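Local atomic coordinates of transcriptional activator, putative (Pyrococcus furiosus, PDB entry 1RTW), a protein that is of undetermined function but belongs to the TENA/THI-4/PQQC family of all-helical proteins, although it was named as a putative transcriptional activator. Residues H20-E25 / E34-W39; L56-A61 / F68-I73; T123-E128 / K166-I171; E145-P148 / F152-H155. All blocks are in the same frame, centred on the assembly; numbering follows the deposited sequence.

Contact 1. Residues H20-E25 / E34-W39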
loop_
_atom_site.group_PDB
_atom_site.type_symbol
_atom_site.label_atom_id
_atom_site.label_comp_id
_atom_site.label_asym_id
_atom_site.label_seq_id
_atom_site.Cartn_x
_atom_site.Cartn_y
_atom_site.Cartn_z
ATOM N N HIS B 20 26.983 -15.426 -17.217
ATOM C CA HIS B 20 25.879 -16.279 -17.634
ATOM C C HIS B 20 26.057 -16.392 -19.138
ATOM O O HIS B 20 26.718 -15.546 -19.743
ATOM C CB HIS B 20 24.528 -15.628 -17.328
ATOM C CG HIS B 20 23.354 -16.391 -17.857
ATOM N ND1 HIS B 20 22.880 -16.235 -19.141
ATOM C CD2 HIS B 20 22.557 -17.322 -17.276
ATOM C CE1 HIS B 20 21.845 -17.035 -19.330
ATOM N NE2 HIS B 20 21.629 -17.706 -18.211
ATOM N N LYS B 21 25.469 -17.430 -19.728
ATOM C CA LYS B 21 25.541 -17.671 -21.168
ATOM C C LYS B 21 25.356 -16.378 -21.958
ATOM O O LYS B 21 26.154 -16.061 -22.847
ATOM C CB LYS B 21 24.464 -18.690 -21.572
ATOM C CG LYS B 21 24.446 -19.074 -23.040
ATOM C CD LYS B 21 23.251 -19.983 -23.342
ATOM C CE LYS B 21 23.172 -20.329 -24.821
ATOM N NZ LYS B 21 21.945 -21.128 -25.138
ATOM N N PHE B 22 24.345 -15.606 -21.573
ATOM C CA PHE B 22 24.030 -14.347 -22.236
ATOM C C PHE B 22 25.190 -13.356 -22.219
ATOM O O PHE B 22 25.421 -12.655 -23.207
ATOM C CB PHE B 22 22.789 -13.715 -21.600
ATOM C CG PHE B 22 22.279 -12.500 -22.327
ATOM C CD1 PHE B 22 22.700 -11.226 -21.963
ATOM C CD2 PHE B 22 21.346 -12.633 -23.354
ATOM C CE1 PHE B 22 22.198 -10.102 -22.609
ATOM C CE2 PHE B 22 20.834 -11.513 -24.010
ATOM C CZ PHE B 22 21.262 -10.243 -23.635
ATOM N N LEU B 23 25.910 -13.298 -21.101
ATOM C CA LEU B 23 27.040 -12.385 -20.956
ATOM C C LEU B 23 28.249 -12.809 -21.782
ATOM O O LEU B 23 28.986 -11.961 -22.279
ATOM C CB LEU B 23 27.420 -12.227 -19.481
ATOM C CG LEU B 23 26.288 -11.781 -18.538
ATOM C CD1 LEU B 23 26.823 -11.596 -17.136
ATOM C CD2 LEU B 23 25.643 -10.491 -19.017
ATOM N N ILE B 24 28.450 -14.117 -21.925
ATOM C CA ILE B 24 29.560 -14.643 -22.715
ATOM C C ILE B 24 29.351 -14.259 -24.172
ATOM O O ILE B 24 30.292 -13.873 -24.869
ATOM C CB ILE B 24 29.626 -16.184 -22.657
ATOM C CG1 ILE B 24 29.935 -16.653 -21.239
ATOM C CG2 ILE B 24 30.669 -16.707 -23.638
ATOM C CD1 ILE B 24 29.836 -18.161 -21.071
ATOM N N GLU B 25 28.105 -14.352 -24.619
ATOM C CA GLU B 25 27.780 -14.040 -25.996
ATOM C C GLU B 25 27.860 -12.554 -26.280
ATOM O O GLU B 25 28.243 -12.154 -27.376
ATOM C CB GLU B 25 26.422 -14.624 -26.366
ATOM C CG GLU B 25 26.398 -16.139 -26.242
ATOM C CD GLU B 25 25.112 -16.772 -26.728
ATOM O OE1 GLU B 25 24.162 -16.054 -27.096
ATOM O OE2 GLU B 25 25.066 -18.014 -26.739
ATOM N N GLU B 34 17.862 -12.196 -32.253
ATOM C CA GLU B 34 16.627 -12.640 -31.603
ATOM C C GLU B 34 16.724 -12.734 -30.089
ATOM O O GLU B 34 15.758 -12.449 -29.383
ATOM C CB GLU B 34 16.194 -14.008 -32.145
ATOM C CG GLU B 34 15.885 -14.047 -33.638
ATOM C CD GLU B 34 17.110 -13.809 -34.505
ATOM O OE1 GLU B 34 18.093 -14.574 -34.381
ATOM O OE2 GLU B 34 17.091 -12.845 -35.299
ATOM N N ASN B 35 17.880 -13.172 -29.602
ATOM C CA ASN B 35 18.097 -13.319 -28.172
ATOM C C ASN B 35 18.194 -11.961 -27.483
ATOM O O ASN B 35 17.652 -11.774 -26.395
ATOM C CB ASN B 35 19.336 -14.175 -27.913
ATOM C CG ASN B 35 19.203 -15.578 -28.493
ATOM O OD1 ASN B 35 20.141 -16.112 -29.080
ATOM N ND2 ASN B 35 18.024 -16.172 -28.344
ATOM N N PHE B 36 18.854 -11.008 -28.136
ATOM C CA PHE B 36 18.978 -9.671 -27.583
ATOM C C PHE B 36 17.618 -8.977 -27.573
ATOM O O PHE B 36 17.283 -8.274 -26.615
ATOM C CB PHE B 36 19.974 -8.816 -28.378
ATOM C CG PHE B 36 20.067 -7.407 -27.886
ATOM C CD1 PHE B 36 20.836 -7.101 -26.763
ATOM C CD2 PHE B 36 19.322 -6.396 -28.488
ATOM C CE1 PHE B 36 20.852 -5.815 -26.244
ATOM C CE2 PHE B 36 19.330 -5.102 -27.972
ATOM C CZ PHE B 36 20.097 -4.815 -26.845
ATOM N N GLU B 37 16.843 -9.164 -28.640
ATOM C CA GLU B 37 15.529 -8.540 -28.730
ATOM C C GLU B 37 14.614 -8.999 -27.605
ATOM O O GLU B 37 13.938 -8.182 -26.977
ATOM C CB GLU B 37 14.882 -8.811 -30.087
ATOM C CG GLU B 37 13.467 -8.254 -30.200
ATOM C CD GLU B 37 12.922 -8.221 -31.633
ATOM O OE1 GLU B 37 13.715 -8.068 -32.594
ATOM O OE2 GLU B 37 11.685 -8.316 -31.791
ATOM N N LYS B 38 14.604 -10.300 -27.345
ATOM C CA LYS B 38 13.774 -10.860 -26.290
ATOM C C LYS B 38 14.201 -10.303 -24.930
ATOM O O LYS B 38 13.359 -9.964 -24.102
ATOM C CB LYS B 38 13.850 -12.393 -26.308
ATOM C CG LYS B 38 12.868 -13.072 -25.371
ATOM C CD LYS B 38 12.638 -14.514 -25.769
ATOM C CE LYS B 38 11.893 -14.615 -27.093
ATOM N NZ LYS B 38 10.536 -13.999 -26.996
ATOM N N TRP B 39 15.508 -10.185 -24.709
ATOM C CA TRP B 39 16.001 -9.640 -23.454
ATOM C C TRP B 39 15.576 -8.183 -23.313
ATOM O O TRP B 39 15.173 -7.758 -22.239
ATOM C CB TRP B 39 17.530 -9.736 -23.347
ATOM C CG TRP B 39 18.062 -8.929 -22.180
ATOM C CD1 TRP B 39 18.095 -9.308 -20.868
ATOM C CD2 TRP B 39 18.528 -7.570 -22.216
ATOM N NE1 TRP B 39 18.538 -8.271 -20.086
ATOM C CE2 TRP B 39 18.810 -7.193 -20.886
ATOM C CE3 TRP B 39 18.726 -6.636 -23.243
ATOM C CZ2 TRP B 39 19.280 -5.909 -20.552
ATOM C CZ3 TRP B 39 19.194 -5.358 -22.909
ATOM C CH2 TRP B 39 19.466 -5.010 -21.576
HETATM O O HOH W 1 22.653 -15.445 -28.988
#

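Contact 2. Residues L56-A61 / F68-I73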
loop_
_atom_site.group_PDB
_atom_site.type_symbol
_atom_site.label_atom_id
_atom_site.label_comp_id
_atom_site.label_asym_id
_atom_site.label_seq_id
_atom_site.Cartn_x
_atom_site.Cartn_y
_atom_site.Cartn_z
ATOM N N LEU B 56 7.844 3.067 -4.328
ATOM C CA LEU B 56 7.188 2.505 -3.166
ATOM C C LEU B 56 8.119 2.606 -1.962
ATOM O O LEU B 56 7.676 2.939 -0.863
ATOM C CB LEU B 56 6.815 1.066 -3.441
ATOM C CG LEU B 56 5.568 0.981 -4.309
ATOM C CD1 LEU B 56 5.315 -0.455 -4.691
ATOM C CD2 LEU B 56 4.383 1.539 -3.556
ATOM N N LEU B 57 9.412 2.362 -2.183
ATOM C CA LEU B 57 10.400 2.451 -1.122
ATOM C C LEU B 57 10.527 3.905 -0.673
ATOM O O LEU B 57 10.568 4.189 0.522
ATOM C CB LEU B 57 11.761 1.945 -1.601
ATOM C CG LEU B 57 11.909 0.444 -1.805
ATOM C CD1 LEU B 57 13.304 0.127 -2.334
ATOM C CD2 LEU B 57 11.654 -0.286 -0.496
HETATM N N MSE B 58 10.529 4.823 -1.641
HETATM C CA MSE B 58 10.642 6.251 -1.344
HETATM C C MSE B 58 9.578 6.719 -0.354
HETATM O O MSE B 58 9.878 7.416 0.616
HETATM C CB MSE B 58 10.570 7.092 -2.627
HETATM C CG MSE B 58 10.535 8.588 -2.366
HETATM SE SE MSE B 58 10.846 9.681 -3.960
HETATM C CE MSE B 58 11.285 11.347 -3.073
ATOM N N ALA B 59 8.344 6.301 -0.588
ATOM C CA ALA B 59 7.233 6.678 0.269
ATOM C C ALA B 59 7.398 6.252 1.732
ATOM O O ALA B 59 6.868 6.902 2.630
ATOM C CB ALA B 59 5.958 6.107 -0.296
ATOM N N LYS B 60 8.122 5.157 1.950
ATOM C CA LYS B 60 8.370 4.589 3.269
ATOM C C LYS B 60 9.729 4.983 3.827
ATOM O O LYS B 60 10.054 4.610 4.951
ATOM C CB LYS B 60 8.386 3.064 3.182
ATOM C CG LYS B 60 7.076 2.351 3.228
ATOM C CD LYS B 60 7.355 0.844 3.324
ATOM C CE LYS B 60 6.080 0.019 3.326
ATOM N NZ LYS B 60 6.395 -1.437 3.234
ATOM N N ALA B 61 10.540 5.683 3.039
ATOM C CA ALA B 61 11.889 6.046 3.476
ATOM C C ALA B 61 12.010 7.171 4.495
ATOM O O ALA B 61 11.157 8.055 4.571
ATOM C CB ALA B 61 12.776 6.359 2.259
ATOM N N PHE B 68 18.009 11.315 -1.958
ATOM C CA PHE B 68 18.645 10.186 -2.629
ATOM C C PHE B 68 17.650 9.494 -3.556
ATOM O O PHE B 68 17.952 9.221 -4.718
ATOM C CB PHE B 68 19.195 9.193 -1.591
ATOM C CG PHE B 68 19.397 7.798 -2.124
ATOM C CD1 PHE B 68 20.503 7.490 -2.907
ATOM C CD2 PHE B 68 18.463 6.802 -1.863
ATOM C CE1 PHE B 68 20.676 6.216 -3.425
ATOM C CE2 PHE B 68 18.629 5.522 -2.381
ATOM C CZ PHE B 68 19.740 5.233 -3.164
ATOM N N PHE B 69 16.462 9.213 -3.034
ATOM C CA PHE B 69 15.433 8.558 -3.824
ATOM C C PHE B 69 14.963 9.416 -4.977
ATOM O O PHE B 69 14.694 8.897 -6.058
ATOM C CB PHE B 69 14.258 8.135 -2.946
ATOM C CG PHE B 69 14.425 6.765 -2.332
ATOM C CD1 PHE B 69 14.246 5.621 -3.103
ATOM C CD2 PHE B 69 14.745 6.618 -0.993
ATOM C CE1 PHE B 69 14.378 4.350 -2.545
ATOM C CE2 PHE B 69 14.883 5.349 -0.426
ATOM C CZ PHE B 69 14.697 4.214 -1.202
ATOM N N ALA B 70 14.883 10.730 -4.762
ATOM C CA ALA B 70 14.456 11.637 -5.830
ATOM C C ALA B 70 15.445 11.622 -6.991
ATOM O O ALA B 70 15.044 11.520 -8.156
ATOM C CB ALA B 70 14.294 13.038 -5.307
ATOM N N GLU B 71 16.731 11.671 -6.648
ATOM C CA GLU B 71 17.824 11.667 -7.610
ATOM C C GLU B 71 17.981 10.321 -8.295
ATOM O O GLU B 71 18.202 10.264 -9.506
ATOM C CB GLU B 71 19.143 12.032 -6.915
ATOM C CG GLU B 71 19.230 13.479 -6.424
ATOM C CD GLU B 71 20.139 13.654 -5.211
ATOM O OE1 GLU B 71 19.939 14.647 -4.473
ATOM O OE2 GLU B 71 21.038 12.809 -4.981
ATOM N N SER B 72 17.872 9.244 -7.519
ATOM C CA SER B 72 18.017 7.893 -8.050
ATOM C C SER B 72 16.908 7.541 -9.022
ATOM O O SER B 72 17.175 7.005 -10.101
ATOM C CB SER B 72 18.061 6.865 -6.926
ATOM O OG SER B 72 19.167 7.102 -6.096
ATOM N N ILE B 73 15.669 7.834 -8.648
ATOM C CA ILE B 73 14.537 7.545 -9.531
ATOM C C ILE B 73 14.676 8.315 -10.842
ATOM O O ILE B 73 14.455 7.757 -11.925
ATOM C CB ILE B 73 13.205 7.867 -8.857
ATOM C CG1 ILE B 73 12.961 6.863 -7.729
ATOM C CG2 ILE B 73 12.061 7.832 -9.869
ATOM C CD1 ILE B 73 11.682 7.129 -6.942
#

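Contact 3. Residues T123-E128 / K166-I171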
loop_
_atom_site.group_PDB
_atom_site.type_symbol
_atom_site.label_atom_id
_atom_site.label_comp_id
_atom_site.label_asym_id
_atom_site.label_seq_id
_atom_site.Cartn_x
_atom_site.Cartn_y
_atom_site.Cartn_z
ATOM N N THR B 123 17.146 -3.753 0.779
ATOM C CA THR B 123 18.051 -4.867 0.527
ATOM C C THR B 123 17.799 -5.371 -0.896
ATOM O O THR B 123 18.749 -5.660 -1.637
ATOM C CB THR B 123 17.850 -6.019 1.564
ATOM O OG1 THR B 123 18.254 -5.565 2.857
ATOM C CG2 THR B 123 18.685 -7.229 1.215
ATOM N N ALA B 124 16.527 -5.438 -1.295
ATOM C CA ALA B 124 16.188 -5.894 -2.648
ATOM C C ALA B 124 16.749 -4.923 -3.692
ATOM O O ALA B 124 17.235 -5.346 -4.748
ATOM C CB ALA B 124 14.679 -6.028 -2.815
ATOM N N LEU B 125 16.697 -3.627 -3.377
ATOM C CA LEU B 125 17.208 -2.606 -4.274
ATOM C C LEU B 125 18.703 -2.822 -4.499
ATOM O O LEU B 125 19.156 -2.910 -5.637
ATOM C CB LEU B 125 16.962 -1.208 -3.708
ATOM C CG LEU B 125 17.594 -0.071 -4.530
ATOM C CD1 LEU B 125 16.915 0.020 -5.890
ATOM C CD2 LEU B 125 17.447 1.223 -3.793
ATOM N N TYR B 126 19.453 -2.935 -3.405
ATOM C CA TYR B 126 20.896 -3.150 -3.470
ATOM C C TYR B 126 21.234 -4.336 -4.351
ATOM O O TYR B 126 22.042 -4.226 -5.270
ATOM C CB TYR B 126 21.480 -3.400 -2.069
ATOM C CG TYR B 126 22.962 -3.726 -2.086
ATOM C CD1 TYR B 126 23.873 -2.866 -2.694
ATOM C CD2 TYR B 126 23.444 -4.908 -1.527
ATOM C CE1 TYR B 126 25.222 -3.169 -2.748
ATOM C CE2 TYR B 126 24.802 -5.225 -1.569
ATOM C CZ TYR B 126 25.686 -4.349 -2.186
ATOM O OH TYR B 126 27.030 -4.645 -2.257
ATOM N N CYS B 127 20.622 -5.470 -4.039
ATOM C CA CYS B 127 20.836 -6.702 -4.779
ATOM C C CYS B 127 20.654 -6.524 -6.289
ATOM O O CYS B 127 21.537 -6.860 -7.067
ATOM C CB CYS B 127 19.896 -7.781 -4.240
ATOM S SG CYS B 127 20.105 -9.405 -4.968
ATOM N N GLU B 128 19.513 -5.978 -6.694
ATOM C CA GLU B 128 19.206 -5.735 -8.105
ATOM C C GLU B 128 20.219 -4.828 -8.821
ATOM O O GLU B 128 20.560 -5.055 -9.982
ATOM C CB GLU B 128 17.807 -5.111 -8.216
ATOM C CG GLU B 128 17.616 -4.160 -9.419
ATOM C CD GLU B 128 16.742 -2.951 -9.104
ATOM O OE1 GLU B 128 16.387 -2.727 -7.935
ATOM O OE2 GLU B 128 16.386 -2.210 -10.031
ATOM N N LYS B 166 27.557 2.027 -4.868
ATOM C CA LYS B 166 28.325 2.244 -3.647
ATOM C C LYS B 166 27.509 3.064 -2.649
ATOM O O LYS B 166 27.554 2.816 -1.439
ATOM C CB LYS B 166 29.637 2.967 -3.971
ATOM C CG LYS B 166 30.597 3.096 -2.791
ATOM C CD LYS B 166 31.149 1.743 -2.343
ATOM C CE LYS B 166 32.027 1.104 -3.416
ATOM N NZ LYS B 166 33.193 1.961 -3.779
ATOM N N ARG B 167 26.739 4.014 -3.175
ATOM C CA ARG B 167 25.900 4.880 -2.359
ATOM C C ARG B 167 24.778 4.077 -1.695
ATOM O O ARG B 167 24.451 4.318 -0.531
ATOM C CB ARG B 167 25.332 6.019 -3.207
ATOM C CG ARG B 167 24.721 7.149 -2.403
ATOM C CD ARG B 167 24.196 8.269 -3.305
ATOM N NE ARG B 167 23.589 9.352 -2.522
ATOM C CZ ARG B 167 22.808 10.312 -3.020
ATOM N NH1 ARG B 167 22.520 10.345 -4.318
ATOM N NH2 ARG B 167 22.308 11.244 -2.215
ATOM N N ILE B 168 24.213 3.109 -2.425
ATOM C CA ILE B 168 23.146 2.260 -1.891
ATOM C C ILE B 168 23.732 1.359 -0.804
ATOM O O ILE B 168 23.132 1.162 0.259
ATOM C CB ILE B 168 22.503 1.376 -3.005
ATOM C CG1 ILE B 168 21.690 2.247 -3.970
ATOM C CG2 ILE B 168 21.586 0.333 -2.399
ATOM C CD1 ILE B 168 21.315 1.541 -5.248
ATOM N N GLU B 169 24.917 0.832 -1.093
ATOM C CA GLU B 169 25.641 -0.050 -0.193
ATOM C C GLU B 169 25.882 0.614 1.163
ATOM O O GLU B 169 25.578 0.038 2.210
ATOM C CB GLU B 169 26.976 -0.438 -0.834
ATOM C CG GLU B 169 27.781 -1.465 -0.073
ATOM C CD GLU B 169 29.094 -1.814 -0.759
ATOM O OE1 GLU B 169 29.101 -2.040 -1.995
ATOM O OE2 GLU B 169 30.125 -1.872 -0.055
ATOM N N LYS B 170 26.395 1.841 1.124
ATOM C CA LYS B 170 26.693 2.604 2.329
ATOM C C LYS B 170 25.432 2.850 3.158
ATOM O O LYS B 170 25.469 2.755 4.390
ATOM C CB LYS B 170 27.370 3.926 1.959
ATOM C CG LYS B 170 27.964 4.677 3.134
ATOM C CD LYS B 170 28.705 5.915 2.659
ATOM C CE LYS B 170 29.269 6.722 3.827
ATOM N NZ LYS B 170 28.198 7.235 4.727
ATOM N N ILE B 171 24.321 3.150 2.481
ATOM C CA ILE B 171 23.044 3.380 3.154
ATOM C C ILE B 171 22.524 2.088 3.780
ATOM O O ILE B 171 22.087 2.089 4.934
ATOM C CB ILE B 171 21.991 3.952 2.177
ATOM C CG1 ILE B 171 22.398 5.356 1.760
ATOM C CG2 ILE B 171 20.625 4.003 2.834
ATOM C CD1 ILE B 171 21.566 5.916 0.636
#

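Contact 4. Residues E145-P148 / F152-H155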
loop_
_atom_site.group_PDB
_atom_site.type_symbol
_atom_site.label_atom_id
_atom_site.label_comp_id
_atom_site.label_asym_id
_atom_site.label_seq_id
_atom_site.Cartn_x
_atom_site.Cartn_y
_atom_site.Cartn_z
ATOM N N GLU B 145 35.831 -7.288 -28.861
ATOM C CA GLU B 145 35.787 -6.080 -29.674
ATOM C C GLU B 145 34.578 -5.269 -29.260
ATOM O O GLU B 145 33.852 -5.645 -28.344
ATOM C CB GLU B 145 35.733 -6.390 -31.174
ATOM C CG GLU B 145 34.501 -7.146 -31.645
ATOM C CD GLU B 145 34.650 -8.647 -31.501
ATOM O OE1 GLU B 145 35.376 -9.250 -32.322
ATOM O OE2 GLU B 145 34.042 -9.222 -30.571
ATOM N N ARG B 146 34.350 -4.173 -29.965
ATOM C CA ARG B 146 33.255 -3.273 -29.662
ATOM C C ARG B 146 31.907 -3.878 -30.024
ATOM O O ARG B 146 31.719 -4.360 -31.140
ATOM C CB ARG B 146 33.476 -1.969 -30.417
ATOM C CG ARG B 146 32.990 -0.743 -29.698
ATOM C CD ARG B 146 33.834 -0.387 -28.490
ATOM N NE ARG B 146 33.292 0.810 -27.856
ATOM C CZ ARG B 146 33.725 1.339 -26.715
ATOM N NH1 ARG B 146 34.730 0.782 -26.051
ATOM N NH2 ARG B 146 33.135 2.426 -26.229
ATOM N N SER B 147 30.977 -3.822 -29.074
ATOM C CA SER B 147 29.633 -4.370 -29.227
ATOM C C SER B 147 28.609 -3.408 -29.821
ATOM O O SER B 147 28.744 -2.192 -29.702
ATOM C CB SER B 147 29.123 -4.850 -27.862
ATOM O OG SER B 147 27.720 -5.047 -27.874
ATOM N N PRO B 148 27.584 -3.957 -30.499
ATOM C CA PRO B 148 26.514 -3.168 -31.112
ATOM C C PRO B 148 25.604 -2.666 -29.991
ATOM O O PRO B 148 24.694 -1.867 -30.214
ATOM C CB PRO B 148 25.763 -4.206 -31.955
ATOM C CG PRO B 148 26.754 -5.293 -32.185
ATOM C CD PRO B 148 27.449 -5.378 -30.868
ATOM N N PHE B 152 24.417 -0.046 -23.486
ATOM C CA PHE B 152 24.009 -0.787 -22.288
ATOM C C PHE B 152 25.189 -1.251 -21.449
ATOM O O PHE B 152 25.148 -1.174 -20.220
ATOM C CB PHE B 152 23.163 -2.000 -22.671
ATOM C CG PHE B 152 21.907 -1.641 -23.384
ATOM C CD1 PHE B 152 20.730 -1.457 -22.682
ATOM C CD2 PHE B 152 21.910 -1.444 -24.755
ATOM C CE1 PHE B 152 19.573 -1.077 -23.332
ATOM C CE2 PHE B 152 20.762 -1.065 -25.418
ATOM C CZ PHE B 152 19.586 -0.878 -24.707
ATOM N N ILE B 153 26.230 -1.739 -22.116
ATOM C CA ILE B 153 27.418 -2.212 -21.433
ATOM C C ILE B 153 28.046 -1.075 -20.636
ATOM O O ILE B 153 28.411 -1.255 -19.478
ATOM C CB ILE B 153 28.452 -2.757 -22.423
ATOM C CG1 ILE B 153 27.826 -3.856 -23.267
ATOM C CG2 ILE B 153 29.644 -3.333 -21.674
ATOM C CD1 ILE B 153 28.713 -4.334 -24.379
ATOM N N ASN B 154 28.146 0.094 -21.266
ATOM C CA ASN B 154 28.726 1.272 -20.633
ATOM C C ASN B 154 27.895 1.817 -19.486
ATOM O O ASN B 154 28.438 2.132 -18.436
ATOM C CB ASN B 154 28.952 2.396 -21.655
ATOM C CG ASN B 154 30.130 2.123 -22.584
ATOM O OD1 ASN B 154 31.061 1.381 -22.239
ATOM N ND2 ASN B 154 30.094 2.727 -23.773
ATOM N N HIS B 155 26.584 1.937 -19.680
ATOM C CA HIS B 155 25.737 2.476 -18.628
ATOM C C HIS B 155 25.803 1.700 -17.310
ATOM O O HIS B 155 26.049 2.288 -16.262
ATOM C CB HIS B 155 24.277 2.610 -19.084
ATOM C CG HIS B 155 23.355 3.050 -17.985
ATOM N ND1 HIS B 155 22.434 2.202 -17.409
ATOM C CD2 HIS B 155 23.297 4.203 -17.287
ATOM C CE1 HIS B 155 21.857 2.816 -16.393
ATOM N NE2 HIS B 155 22.359 4.029 -16.293
#

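Contact 1. Residues H20-E25 / E34-W39
The ring of F22 meets W39 with its outer corner: CE1 stands over one face of the indole, and CZ comes within 3.8 Å of W39 CG. The F22 ring and the five-membered ring of W39 are inclined at 38°, an oblique pairing with centroids 4.9 Å apart. At the edge of the F22 ring, close to its plane, lie the CA of F36 and the carbonyl oxygen of N35, the latter 4.0 Å from F22 CE2. The ring thus points at the backbone of helix 33-60 while leaning on W39. F22 carries CG trans to the main-chain nitrogen (chi1 -173°), which sends its ring across the gap between the helices, and W39 receives it at CB and CG; the two side chains cross nearly at right angles.

Beside the rings a water bridges the carboxylate of E25 and the side-chain amide of N35, donating to E25 OE1 at 2.5 Å and to N35 OD1 at 2.6 Å. The amide nitrogen of N35 is held by A205 O, and W39 NE1 by Y132 OH. H20 caps helix 21-28: its ND1 accepts a nearly straight bond (170°) from F22 N at 2.9 Å, fixing the start of the helix that presents F22, while H20 NE2 binds D203. The arrangement is a side-chain N-cap followed by aromatic packing between two helices, here joining helix 21-28 to the start of helix 33-60 in the all-helical TENA/THI-4/PQQC fold.

Contact 2. Residues L56-A61 / F68-I73
F69 lies against the turn of helix 33-60 formed by L57 and M58, one face of its ring resting on the backbone there. The CA of M58 sits 4.0 Å from the ring centroid and only 13° off the normal, a CH-pi contact, while L57 CB reaches F69 CE1, 3.7 Å away. A61 CB approaches the ring obliquely, 3.6 Å from F69 CE2, so that the ring fits between L57 and A61. The opposite face is covered by F68 CE2.

These two helices, nearly antiparallel at 167°, form a helical hairpin within the all-helical fold, their axes 10.1 Å apart. M58, a selenomethionine, supplies the reciprocal bump: CG is trans to the main-chain nitrogen (chi1 174°) and the chain runs on extended, sliding past F69 in the opposite sense. Its CG touches F69 CB at 3.8 Å, and beyond it SE meets I73 CD1 at 4.0 Å. The terminal CE reaches A70, 4.1 Å from its CB, so the long side chain fills the groove between F69, A70 and I73. A second subunit packs beside this groove, its M58 against I73 and its S77 against A70.

Contact 3. Residues T123-E128 / K166-I171
Helices 118-142 and 159-176 run in roughly opposite directions here, with 149° between the short segments and axes 9.7 Å apart at closest approach. The backbones come nearest at Y126 and I168, whose CA atoms are 6.1 Å apart. This is antiparallel helix packing inside the helical bundle of the TENA/THI-4/PQQC family, and the 37 residues between the segments include helix 150-157.

I168 and E169 supply the side chains from helix 159-176, and the two branches of I168 do separate work. CG2 lies trans to the main-chain nitrogen and presses on Y126, 3.7 Å from both its CA and its CB. CG1, trans instead to the carbonyl carbon (chi1 -70°), carries CD1 the other way, toward L125, where CD1 stands 4.1 Å from L125 CG; these two side chains cross at about a right angle. I168 is therefore lodged between two consecutive residues of the facing helix. L125 also packs on F53 and M54 of helix 33-60, which extends the apolar surface beyond this pair.

Y126 and E169 lie alongside each other and point the same way. The aliphatic part of the glutamate follows the ring, with E169 CB 3.8 Å from Y126 CE1, in an oblique approach. S3 of helix 2-8 touches both side chains. At the far end the carboxylate plane is turned 71° from the ring, and E169 OE1 lies 3.3 Å from Y126 OH.

Contact 4. Residues E145-P148 / F152-H155
S147 and I153 make the closest approach of this contact, a van der Waals contact of the isoleucine methyl with the serine, where I153 CD1 comes to 3.5 Å from S147 CB and 3.7 Å from S147 OG. The isoleucine reaches that far because CG1 is trans to the carbonyl carbon (chi1 -56°) and chi2 is extended at 173°, which stretches the chain toward the loop. In S147 the hydroxyl lies trans to the main-chain nitrogen, and OG takes part in a hydrogen bond with the backbone nitrogen of Y149, so the polar end of the serine is tied within the turn leading into helix 150-157 while its CB meets the methyl.

Farther out, on the exposed side, R146 bends at chi2 and then extends, bringing NH2 to 3.9 Å from N154 ND2. The side chains cross at about a right angle, with guanidinium and amide planes 55° apart. This is a loose approach of two nitrogen donors, and the arginine is poorly ordered, while N154 OD1 is hydrogen-bonded to Q150 NE2.

The loop between helices 118-142 and 150-157 thus folds back on the second of them. I153 also packs against W136, V139 and R140 of helix 118-142, and M26 of helix 21-28 touches both S147 and I153.

Contacts 2 and 3 are buried helix-helix interfaces that touch each other through the E71-R167 salt bridge and through F68, which packs on R167, I168 and I171. Contact 1 is also mainly buried but adds a water bridge and a capped helix end to its aromatic packing. Contact 4 is partly buried and joins a loop to a helix, with a poorly ordered arginine at its exposed side; it meets contact 1 where F152 packs on W39 and F36. Contacts 1 and 2 share helix 33-60, yet their centres are 31 Å apart, and only contact 2 borders other subunits. Contact 4 is nested in the chain between the segments of contact 3.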